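Local coordinates for protein LacI family sugar-binding transcriptional regulator (Enterococcus faecalis V583, PDB 4RK0) that binds ribose between the two lobes of its periplasmic-binding-protein-like fold and probably regulates transcription as a DNA-binding repressor of the LacI family, at residues Leu245-Ile248 with Asp254-Glu257. Residues are numbered along the deposited sequence; the frame is centred on the assembly and turned at random.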
ATOM      1  N   LEU A 245       4.843  20.691 -12.282  1.00 35.03           N
ATOM      2  CA  LEU A 245       4.262  21.034 -13.586  1.00 30.63           C
ATOM      3  C   LEU A 245       4.344  22.537 -13.877  1.00 39.13           C
ATOM      4  O   LEU A 245       4.418  22.944 -15.056  1.00 39.89           O
ATOM      5  CB  LEU A 245       2.825  20.532 -13.677  1.00 33.48           C
ATOM      6  CG  LEU A 245       2.692  19.028 -13.965  1.00 41.41           C
ATOM      7  CD1 LEU A 245       1.217  18.654 -14.019  1.00 49.30           C
ATOM      8  CD2 LEU A 245       3.374  18.632 -15.263  1.00101.05           C
ATOM      9  N   GLU A 246       4.373  23.347 -12.820  1.00 32.13           N
ATOM     10  CA  GLU A 246       4.549  24.786 -12.972  1.00 46.22           C
ATOM     11  C   GLU A 246       5.924  25.126 -13.501  1.00 64.86           C
ATOM     12  O   GLU A 246       6.060  26.073 -14.264  1.00 40.12           O
ATOM     13  CB  GLU A 246       4.368  25.513 -11.646  1.00 31.44           C
ATOM     14  CG  GLU A 246       2.941  25.930 -11.321  1.00 69.05           C
ATOM     15  CD  GLU A 246       2.786  26.473  -9.901  1.00 40.13           C
ATOM     16  OE1 GLU A 246       3.802  26.723  -9.212  1.00 69.64           O
ATOM     17  OE2 GLU A 246       1.634  26.631  -9.456  1.00 61.87           O
ATOM     18  N   ARG A 247       6.949  24.386 -13.079  1.00 36.95           N
ATOM     19  CA  ARG A 247       8.296  24.643 -13.574  1.00 31.10           C
ATOM     20  C   ARG A 247       8.422  24.125 -15.008  1.00 40.00           C
ATOM     21  O   ARG A 247       9.054  24.737 -15.853  1.00 42.69           O
ATOM     22  CB  ARG A 247       9.348  24.057 -12.627  1.00 34.95           C
ATOM     23  CG  ARG A 247      10.776  24.328 -13.067  1.00 35.76           C
ATOM     24  CD  ARG A 247      11.775  24.021 -11.937  1.00 32.80           C
ATOM     25  NE  ARG A 247      11.506  24.804 -10.720  1.00 35.91           N
ATOM     26  CZ  ARG A 247      11.808  26.091 -10.548  1.00 42.04           C
ATOM     27  NH1 ARG A 247      12.382  26.786 -11.527  1.00 38.65           N
ATOM     28  NH2 ARG A 247      11.519  26.700  -9.402  1.00 35.68           N
ATOM     29  N   ILE A 248       7.787  23.013 -15.295  1.00 28.63           N
ATOM     30  CA  ILE A 248       7.824  22.462 -16.639  1.00 34.55           C
ATOM     31  C   ILE A 248       7.252  23.503 -17.597  1.00 57.93           C
ATOM     32  O   ILE A 248       7.764  23.678 -18.681  1.00 37.89           O
ATOM     33  CB  ILE A 248       7.098  21.106 -16.728  1.00 48.36           C
ATOM     34  CG1 ILE A 248       7.981  20.018 -16.106  1.00 42.29           C
ATOM     35  CG2 ILE A 248       6.784  20.741 -18.168  1.00 33.74           C
ATOM     36  CD1 ILE A 248       7.265  18.714 -15.867  1.00 43.46           C
ATOM     37  N   ASP A 254      10.824  31.076  -9.768  1.00 33.30           N
ATOM     38  CA  ASP A 254      11.654  31.035  -8.575  1.00 33.24           C
ATOM     39  C   ASP A 254      11.531  29.694  -7.865  1.00 39.29           C
ATOM     40  O   ASP A 254      10.496  29.040  -7.932  1.00 46.90           O
ATOM     41  CB  ASP A 254      11.326  32.126  -7.546  1.00 32.56           C
ATOM     42  CG  ASP A 254      12.468  33.134  -7.367  1.00110.08           C
ATOM     43  OD1 ASP A 254      13.345  33.235  -8.257  1.00 71.56           O
ATOM     44  OD2 ASP A 254      12.493  33.834  -6.331  1.00 66.64           O
ATOM     45  N   TRP A 255      12.599  29.342  -7.153  1.00 39.91           N
ATOM     46  CA  TRP A 255      12.647  28.161  -6.311  1.00 42.57           C
ATOM     47  C   TRP A 255      11.665  28.331  -5.169  1.00 62.91           C
ATOM     48  O   TRP A 255      11.686  29.356  -4.489  1.00 50.95           O
ATOM     49  CB  TRP A 255      14.046  27.997  -5.684  1.00 47.33           C
ATOM     50  CG  TRP A 255      15.167  27.967  -6.645  1.00 43.71           C
ATOM     51  CD1 TRP A 255      16.225  28.845  -6.702  1.00 52.66           C
ATOM     52  CD2 TRP A 255      15.374  27.023  -7.694  1.00 48.16           C
ATOM     53  NE1 TRP A 255      17.063  28.499  -7.723  1.00 62.63           N
ATOM     54  CE2 TRP A 255      16.555  27.398  -8.362  1.00 47.83           C
ATOM     55  CE3 TRP A 255      14.659  25.915  -8.159  1.00 45.72           C
ATOM     56  CZ2 TRP A 255      17.054  26.685  -9.434  1.00 46.14           C
ATOM     57  CZ3 TRP A 255      15.150  25.213  -9.235  1.00 49.51           C
ATOM     58  CH2 TRP A 255      16.336  25.598  -9.863  1.00 80.40           C
ATOM     59  N   GLU A 256      10.834  27.318  -4.938  1.00 41.89           N
ATOM     60  CA  GLU A 256       9.788  27.418  -3.939  1.00 39.15           C
ATOM     61  C   GLU A 256       9.907  26.253  -2.966  1.00 39.98           C
ATOM     62  O   GLU A 256      10.052  25.101  -3.374  1.00 58.05           O
ATOM     63  CB  GLU A 256       8.412  27.418  -4.625  1.00 54.64           C
ATOM     64  CG  GLU A 256       7.276  27.881  -3.721  1.00 58.40           C
ATOM     65  CD  GLU A 256       6.016  28.291  -4.479  1.00 80.86           C
ATOM     66  OE1 GLU A 256       5.939  28.145  -5.726  1.00 53.45           O
ATOM     67  OE2 GLU A 256       5.084  28.778  -3.808  1.00 93.39           O
ATOM     68  N   GLU A 257       9.882  26.571  -1.686  1.00 36.32           N
ATOM     69  CA  GLU A 257       9.919  25.551  -0.667  1.00 56.07           C
ATOM     70  C   GLU A 257       8.814  25.803   0.361  1.00 57.35           C
ATOM     71  O   GLU A 257       8.883  26.737   1.158  1.00 57.33           O
ATOM     72  CB  GLU A 257      11.339  25.462  -0.079  1.00 47.98           C
ATOM     73  CG  GLU A 257      11.534  25.847   1.379  1.00 96.39           C
ATOM     74  CD  GLU A 257      12.852  25.333   1.929  1.00127.24           C
ATOM     75  OE1 GLU A 257      13.820  25.203   1.145  1.00138.14           O
ATOM     76  OE2 GLU A 257      12.909  25.046   3.145  1.00 61.17           O
TER
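Asp254 meets Arg247 through its backbone: the carbonyl O of Asp254 accepts a weak, strongly bent hydrogen bond from NH2 of Arg247, 2.9 Å long with an N-H...O angle of 122°, and lies at the edge of the guanidinium, near its plane. CB of Asp254 leaves away from the helix, and its OD1 stays 6.9 Å from Arg247 NH2. Trp255 comes next. Its CB also leaves in the other direction, yet the indole is wide enough to bring its CE3-CZ3 side back over one face of the guanidinium, Trp255 CZ3 lying above the centre, 3.7 Å from Arg247 CZ. The planes are 33° apart, so the groups meet obliquely and form no parallel stack. Arginine suits the place: with CG anti to the backbone N (chi1 -178°) and a bend at chi3, its long chain reaches the loop, and its planar end donates N-H bonds at the edge while presenting a face to the indole. At Glu256 the contact turns to like charges, OE1 standing 4.3 Å from OE1 of Glu246; a glutamate fits here because its carboxylate can pair with Lys253, which forms a salt bridge with Glu256 and a long, weak ion pair with Glu246, and probably eases their repulsion. Arg247 also donates from NH1 to the Lys253 carbonyl and from NE to Asp103 in a salt bridge. Its buried charge is thus probably balanced chiefly by Asp103 rather than by Asp254.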